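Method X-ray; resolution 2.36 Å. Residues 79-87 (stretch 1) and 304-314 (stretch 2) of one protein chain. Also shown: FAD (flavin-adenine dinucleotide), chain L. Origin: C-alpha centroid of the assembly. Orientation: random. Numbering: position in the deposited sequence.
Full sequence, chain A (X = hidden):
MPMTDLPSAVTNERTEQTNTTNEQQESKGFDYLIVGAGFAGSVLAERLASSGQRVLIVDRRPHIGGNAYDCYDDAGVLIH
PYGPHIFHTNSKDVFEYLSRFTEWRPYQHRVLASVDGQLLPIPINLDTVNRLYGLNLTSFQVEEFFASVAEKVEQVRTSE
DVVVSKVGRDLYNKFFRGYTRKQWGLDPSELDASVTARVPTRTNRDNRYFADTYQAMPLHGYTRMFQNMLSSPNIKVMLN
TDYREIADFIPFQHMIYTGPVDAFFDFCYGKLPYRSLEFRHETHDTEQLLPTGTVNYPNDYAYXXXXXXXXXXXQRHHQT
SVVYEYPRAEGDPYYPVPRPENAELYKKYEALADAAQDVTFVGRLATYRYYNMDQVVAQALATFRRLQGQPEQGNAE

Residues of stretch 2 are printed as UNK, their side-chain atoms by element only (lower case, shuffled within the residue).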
# COMPACT_ATOMS: atom_id res chain seq x y z
N ILE A 79 1.50 10.73 4.70
CA ILE A 79 0.56 11.80 4.35
C ILE A 79 -0.85 11.29 4.08
O ILE A 79 -1.09 10.09 3.95
CB ILE A 79 0.98 12.53 3.07
CG1 ILE A 79 0.88 11.54 1.89
CG2 ILE A 79 2.36 13.13 3.23
CD1 ILE A 79 1.01 12.15 0.54
N HIS A 80 -1.79 12.23 3.98
CA HIS A 80 -3.15 11.92 3.53
C HIS A 80 -3.38 12.55 2.16
O HIS A 80 -3.55 13.77 2.05
CB HIS A 80 -4.19 12.44 4.51
CG HIS A 80 -3.94 12.05 5.94
ND1 HIS A 80 -4.69 12.52 6.99
CD2 HIS A 80 -2.99 11.24 6.48
CE1 HIS A 80 -4.24 12.01 8.12
NE2 HIS A 80 -3.21 11.23 7.84
N PRO A 81 -3.37 11.73 1.11
CA PRO A 81 -3.52 12.29 -0.24
C PRO A 81 -4.77 13.16 -0.42
O PRO A 81 -4.73 14.07 -1.25
CB PRO A 81 -3.58 11.05 -1.15
CG PRO A 81 -2.89 9.97 -0.35
CD PRO A 81 -3.21 10.27 1.10
N TYR A 82 -5.84 12.90 0.33
CA TYR A 82 -7.10 13.64 0.13
C TYR A 82 -7.43 14.63 1.24
O TYR A 82 -8.61 14.84 1.57
CB TYR A 82 -8.29 12.68 -0.06
CG TYR A 82 -8.03 11.61 -1.08
CD1 TYR A 82 -7.62 10.34 -0.70
CD2 TYR A 82 -8.19 11.87 -2.44
CE1 TYR A 82 -7.37 9.35 -1.63
CE2 TYR A 82 -7.94 10.88 -3.39
CZ TYR A 82 -7.52 9.62 -2.98
OH TYR A 82 -7.28 8.64 -3.91
N GLY A 83 -6.40 15.24 1.82
CA GLY A 83 -6.60 16.22 2.86
C GLY A 83 -6.52 15.62 4.25
O GLY A 83 -6.67 14.41 4.42
N PRO A 84 -6.30 16.46 5.26
CA PRO A 84 -6.07 15.99 6.62
C PRO A 84 -7.29 15.25 7.17
O PRO A 84 -8.40 15.79 7.12
CB PRO A 84 -5.87 17.29 7.41
CG PRO A 84 -6.65 18.31 6.63
CD PRO A 84 -6.53 17.92 5.19
N HIS A 85 -7.09 14.03 7.66
CA HIS A 85 -8.15 13.31 8.36
C HIS A 85 -7.82 13.07 9.84
O HIS A 85 -6.94 12.27 10.17
CB HIS A 85 -8.44 11.99 7.65
CG HIS A 85 -9.18 12.17 6.36
ND1 HIS A 85 -8.70 12.94 5.32
CD2 HIS A 85 -10.39 11.70 5.95
CE1 HIS A 85 -9.57 12.94 4.33
NE2 HIS A 85 -10.60 12.19 4.69
N ILE A 86 -8.52 13.79 10.72
CA ILE A 86 -8.29 13.68 12.15
C ILE A 86 -9.44 12.88 12.79
O ILE A 86 -10.60 13.30 12.74
CB ILE A 86 -8.15 15.08 12.83
CG1 ILE A 86 -6.94 15.86 12.30
CG2 ILE A 86 -8.00 14.93 14.33
CD1 ILE A 86 -7.14 16.49 10.94
N PHE A 87 -9.13 11.74 13.39
CA PHE A 87 -10.19 10.93 13.96
C PHE A 87 -10.67 11.44 15.31
O PHE A 87 -9.86 11.73 16.19
CB PHE A 87 -9.84 9.44 14.07
CG PHE A 87 -10.98 8.61 14.58
CD1 PHE A 87 -11.99 8.19 13.72
CD2 PHE A 87 -11.09 8.30 15.93
CE1 PHE A 87 -13.07 7.46 14.20
CE2 PHE A 87 -12.16 7.56 16.41
CZ PHE A 87 -13.16 7.14 15.55
N UNK A 304 -8.05 27.26 1.02
CA UNK A 304 -8.76 27.41 2.28
C UNK A 304 -7.84 27.16 3.47
O UNK A 304 -7.99 27.81 4.50
c UNK A 304 -11.11 26.90 1.52
c UNK A 304 -9.94 26.42 2.37
o UNK A 304 -9.51 25.13 1.93
N UNK A 305 -6.91 26.22 3.33
CA UNK A 305 -6.04 25.85 4.45
C UNK A 305 -4.78 25.09 4.02
O UNK A 305 -4.69 24.59 2.90
c UNK A 305 -7.50 23.82 4.91
n UNK A 305 -8.95 21.91 5.30
n UNK A 305 -10.60 21.66 6.90
n UNK A 305 -10.56 20.30 5.05
c UNK A 305 -6.82 25.03 5.48
c UNK A 305 -10.03 21.29 5.76
c UNK A 305 -8.28 23.03 5.96
N UNK A 306 -3.81 25.06 4.94
CA UNK A 306 -2.60 24.25 4.81
C UNK A 306 -2.52 23.37 6.03
O UNK A 306 -2.70 23.84 7.15
c UNK A 306 -1.31 25.08 4.89
c UNK A 306 -0.21 24.45 4.02
c UNK A 306 -1.55 26.52 4.57
N UNK A 307 -2.18 22.11 5.83
CA UNK A 307 -2.01 21.18 6.93
C UNK A 307 -0.64 20.54 6.86
O UNK A 307 -0.08 20.35 5.77
o UNK A 307 -4.38 20.75 7.05
c UNK A 307 -3.12 20.13 6.92
N UNK A 308 -0.09 20.21 8.04
CA UNK A 308 1.25 19.63 8.14
C UNK A 308 1.16 18.30 8.87
O UNK A 308 0.90 18.25 10.07
c UNK A 308 3.64 20.10 8.93
c UNK A 308 2.20 20.58 8.89
o UNK A 308 5.80 20.97 9.41
o UNK A 308 4.07 22.03 10.25
c UNK A 308 4.57 21.11 9.58
N UNK A 309 1.38 17.23 8.12
CA UNK A 309 1.03 15.90 8.58
C UNK A 309 1.75 15.41 9.82
O UNK A 309 1.17 14.66 10.61
c UNK A 309 -1.22 14.94 6.64
c UNK A 309 -1.81 15.61 4.43
c UNK A 309 -2.18 15.17 5.68
c UNK A 309 0.50 15.59 5.11
c UNK A 309 1.16 14.92 7.43
c UNK A 309 -0.46 15.81 4.13
c UNK A 309 0.13 15.14 6.36
N UNK A 310 3.00 15.84 10.01
CA UNK A 310 3.76 15.36 11.17
C UNK A 310 3.11 15.78 12.49
O UNK A 310 3.24 15.07 13.49
c UNK A 310 5.22 15.82 11.11
c UNK A 310 6.08 15.04 10.10
c UNK A 310 7.37 15.81 9.77
n UNK A 310 9.58 16.60 10.61
c UNK A 310 8.38 15.77 10.92
N UNK A 311 2.40 16.90 12.50
CA UNK A 311 1.66 17.30 13.70
C UNK A 311 0.60 16.24 13.99
O UNK A 311 0.33 15.91 15.15
n UNK A 311 3.13 21.58 13.08
c UNK A 311 3.05 21.48 14.40
c UNK A 311 1.86 19.85 13.52
c UNK A 311 2.39 20.57 12.51
n UNK A 311 2.28 20.45 14.69
c UNK A 311 0.95 18.65 13.51
N UNK A 312 0.01 15.71 12.93
CA UNK A 312 -1.14 14.82 13.06
C UNK A 312 -0.72 13.37 13.29
O UNK A 312 -1.32 12.67 14.10
c UNK A 312 -2.54 16.38 11.64
c UNK A 312 -3.24 13.99 11.96
c UNK A 312 -2.84 16.80 10.17
c UNK A 312 -2.06 14.93 11.82
N UNK A 313 0.32 12.93 12.60
CA UNK A 313 0.79 11.55 12.71
C UNK A 313 1.77 11.34 13.86
O UNK A 313 1.95 10.23 14.33
c UNK A 313 1.51 11.10 11.42
c UNK A 313 0.60 11.31 10.21
o UNK A 313 2.70 11.87 11.25
N UNK A 314 2.41 12.41 14.31
CA UNK A 314 3.49 12.28 15.27
C UNK A 314 4.76 11.69 14.66
O UNK A 314 5.71 11.44 15.38
PA FAD L . -15.65 7.59 0.81
O1A FAD L . -14.40 7.70 1.47
O2A FAD L . -15.80 8.68 -0.07
O5B FAD L . -15.61 6.26 0.02
C5B FAD L . -16.52 5.90 -0.95
C4B FAD L . -15.77 5.10 -1.98
O4B FAD L . -16.63 4.69 -2.98
C3B FAD L . -14.75 5.99 -2.64
O3B FAD L . -13.44 5.57 -2.41
C2B FAD L . -15.07 5.90 -4.10
O2B FAD L . -13.91 5.76 -4.82
C1B FAD L . -15.95 4.68 -4.17
N9A FAD L . -16.81 4.72 -5.35
C8A FAD L . -17.67 5.66 -5.73
N7A FAD L . -18.24 5.32 -6.86
C5A FAD L . -17.76 4.14 -7.23
C6A FAD L . -17.99 3.32 -8.30
N6A FAD L . -18.94 3.56 -9.13
N1A FAD L . -17.32 2.15 -8.42
C2A FAD L . -16.42 1.79 -7.48
N3A FAD L . -16.20 2.60 -6.43
C4A FAD L . -16.84 3.76 -6.30
N1 FAD L . -13.68 13.19 8.86
C2 FAD L . -13.32 13.21 10.14
O2 FAD L . -13.88 12.55 10.97
N3 FAD L . -12.28 13.98 10.49
C4 FAD L . -11.63 14.72 9.56
O4 FAD L . -10.71 15.41 9.85
C4X FAD L . -12.03 14.69 8.28
N5 FAD L . -11.38 15.44 7.36
C5X FAD L . -11.78 15.41 6.07
C6 FAD L . -11.10 16.17 5.15
C7 FAD L . -11.50 16.14 3.84
C7M FAD L . -10.79 16.95 2.84
C8 FAD L . -12.54 15.35 3.45
C8M FAD L . -12.93 15.37 2.02
C9 FAD L . -13.21 14.59 4.38
C9A FAD L . -12.84 14.61 5.70
N10 FAD L . -13.49 13.85 6.64
C10 FAD L . -13.07 13.91 7.92
C1' FAD L . -14.71 13.07 6.31
C2' FAD L . -14.41 11.67 5.84
O2' FAD L . -13.68 11.79 4.68
C3' FAD L . -15.67 10.86 5.53
O3' FAD L . -16.48 10.62 6.59
C4' FAD L . -15.32 9.46 5.21
O4' FAD L . -14.04 9.52 4.67
C5' FAD L . -16.36 8.93 4.26
O5' FAD L . -16.45 7.55 4.19
P FAD L . -17.29 6.92 3.05
O1P FAD L . -17.06 5.53 3.02
O2P FAD L . -18.65 7.16 3.37
O3P FAD L . -16.92 7.63 1.72

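Position 304 carries three side-chain atoms, a carbon bearing one oxygen and one carbon, and touches nothing on stretch 1. Valine would have the same fork, but the oxygen marks Thr304, whose hydroxyl is hydrogen-bonded elsewhere in the structure.

At 305 three carbons lead to a nitrogen and then to a carbon carrying two more nitrogens, a guanidinium. The nitrogen within the chain passes Pro84, 4.5 Å from Pro84 CG. This is Arg305, its chain extended beyond chi1. All three of its nitrogens are hydrogen-bonded elsewhere, and C7M of the flavin lies at the guanidinium edge.

Position 306 has three carbons forked at the first and touches nothing on stretch 1, which is Val306. Its CB points away from stretch 1, as the alternation of a strand requires, since 305 points toward it.

Position 307 has one carbon and one oxygen, and the oxygen lies 3.4 Å from Pro84 CG; it is Ser307. Its CB again points toward stretch 1. So small a side chain fits this close approach, and its hydroxyl is satisfied elsewhere.

Position 308 shows three carbons, the third carrying two oxygens, extended and out of reach of stretch 1: Glu308. Its carboxylate is buried but hydrogen-bonded elsewhere.

At 309 one carbon bears a ring of six carbons with no oxygen attached. Ile79 CA sits over one ring face, Pro84 CA lies at the edge, and the His80 ring meets it obliquely, with centroids 4.9 Å apart. Hence Phe309 rather than tyrosine. It has the largest covered area of the contact. Ile79 CA is 4.0 Å from the centroid of the Phe309 ring, a CH-pi contact, and Pro84 CA is 4.1 Å from Phe309 CE2. A flat apolar ring can offer both a face and an edge in this way.

Position 310 has four carbons in a row ending in nitrogen, out of reach of stretch 1: Lys310. It is partly exposed, and its amine is hydrogen-bonded elsewhere.

Position 311 holds a carbon and a five-membered ring with two nitrogens, remote from stretch 1: His311. Its NE2 makes a weak hydrogen bond to Glu308 OE2, 3.0 Å away.

Position 312 has four carbons, forked at the first, with one arm two carbons long. The long arm reaches Pro84 and the short one Ile86, so the side chain uses both arms: Ile312. CD1 lies 4.1 Å from Pro84 CB, and CG2 is 4.2 Å from Ile86 CG1.

Position 313 has a carbon bearing one oxygen and one carbon, the latter 4.5 Å from His80 NE2: Thr313. OG1 is hydrogen-bonded to a residue flanking one of the stretches.

Position 314 has no side-chain atoms and no contact: Gly314. Just past the helix its phi is 72°, a conformation that favours glycine.

The contact works by apolar packing, without a hydrogen bond between the stretches. Phe309 and Ile312 lie against Ile79, His80, Pro84 and Ile86. Stretch 1 also holds the flavin: Ile86 N donates to FAD O4 at 2.9 Å, and FAD N3 donates to Ile86 O at 2.9 Å. The packing thus backs a loop that binds the cofactor.

Stretch 2, residues 304-314: TRVSEFKHITG
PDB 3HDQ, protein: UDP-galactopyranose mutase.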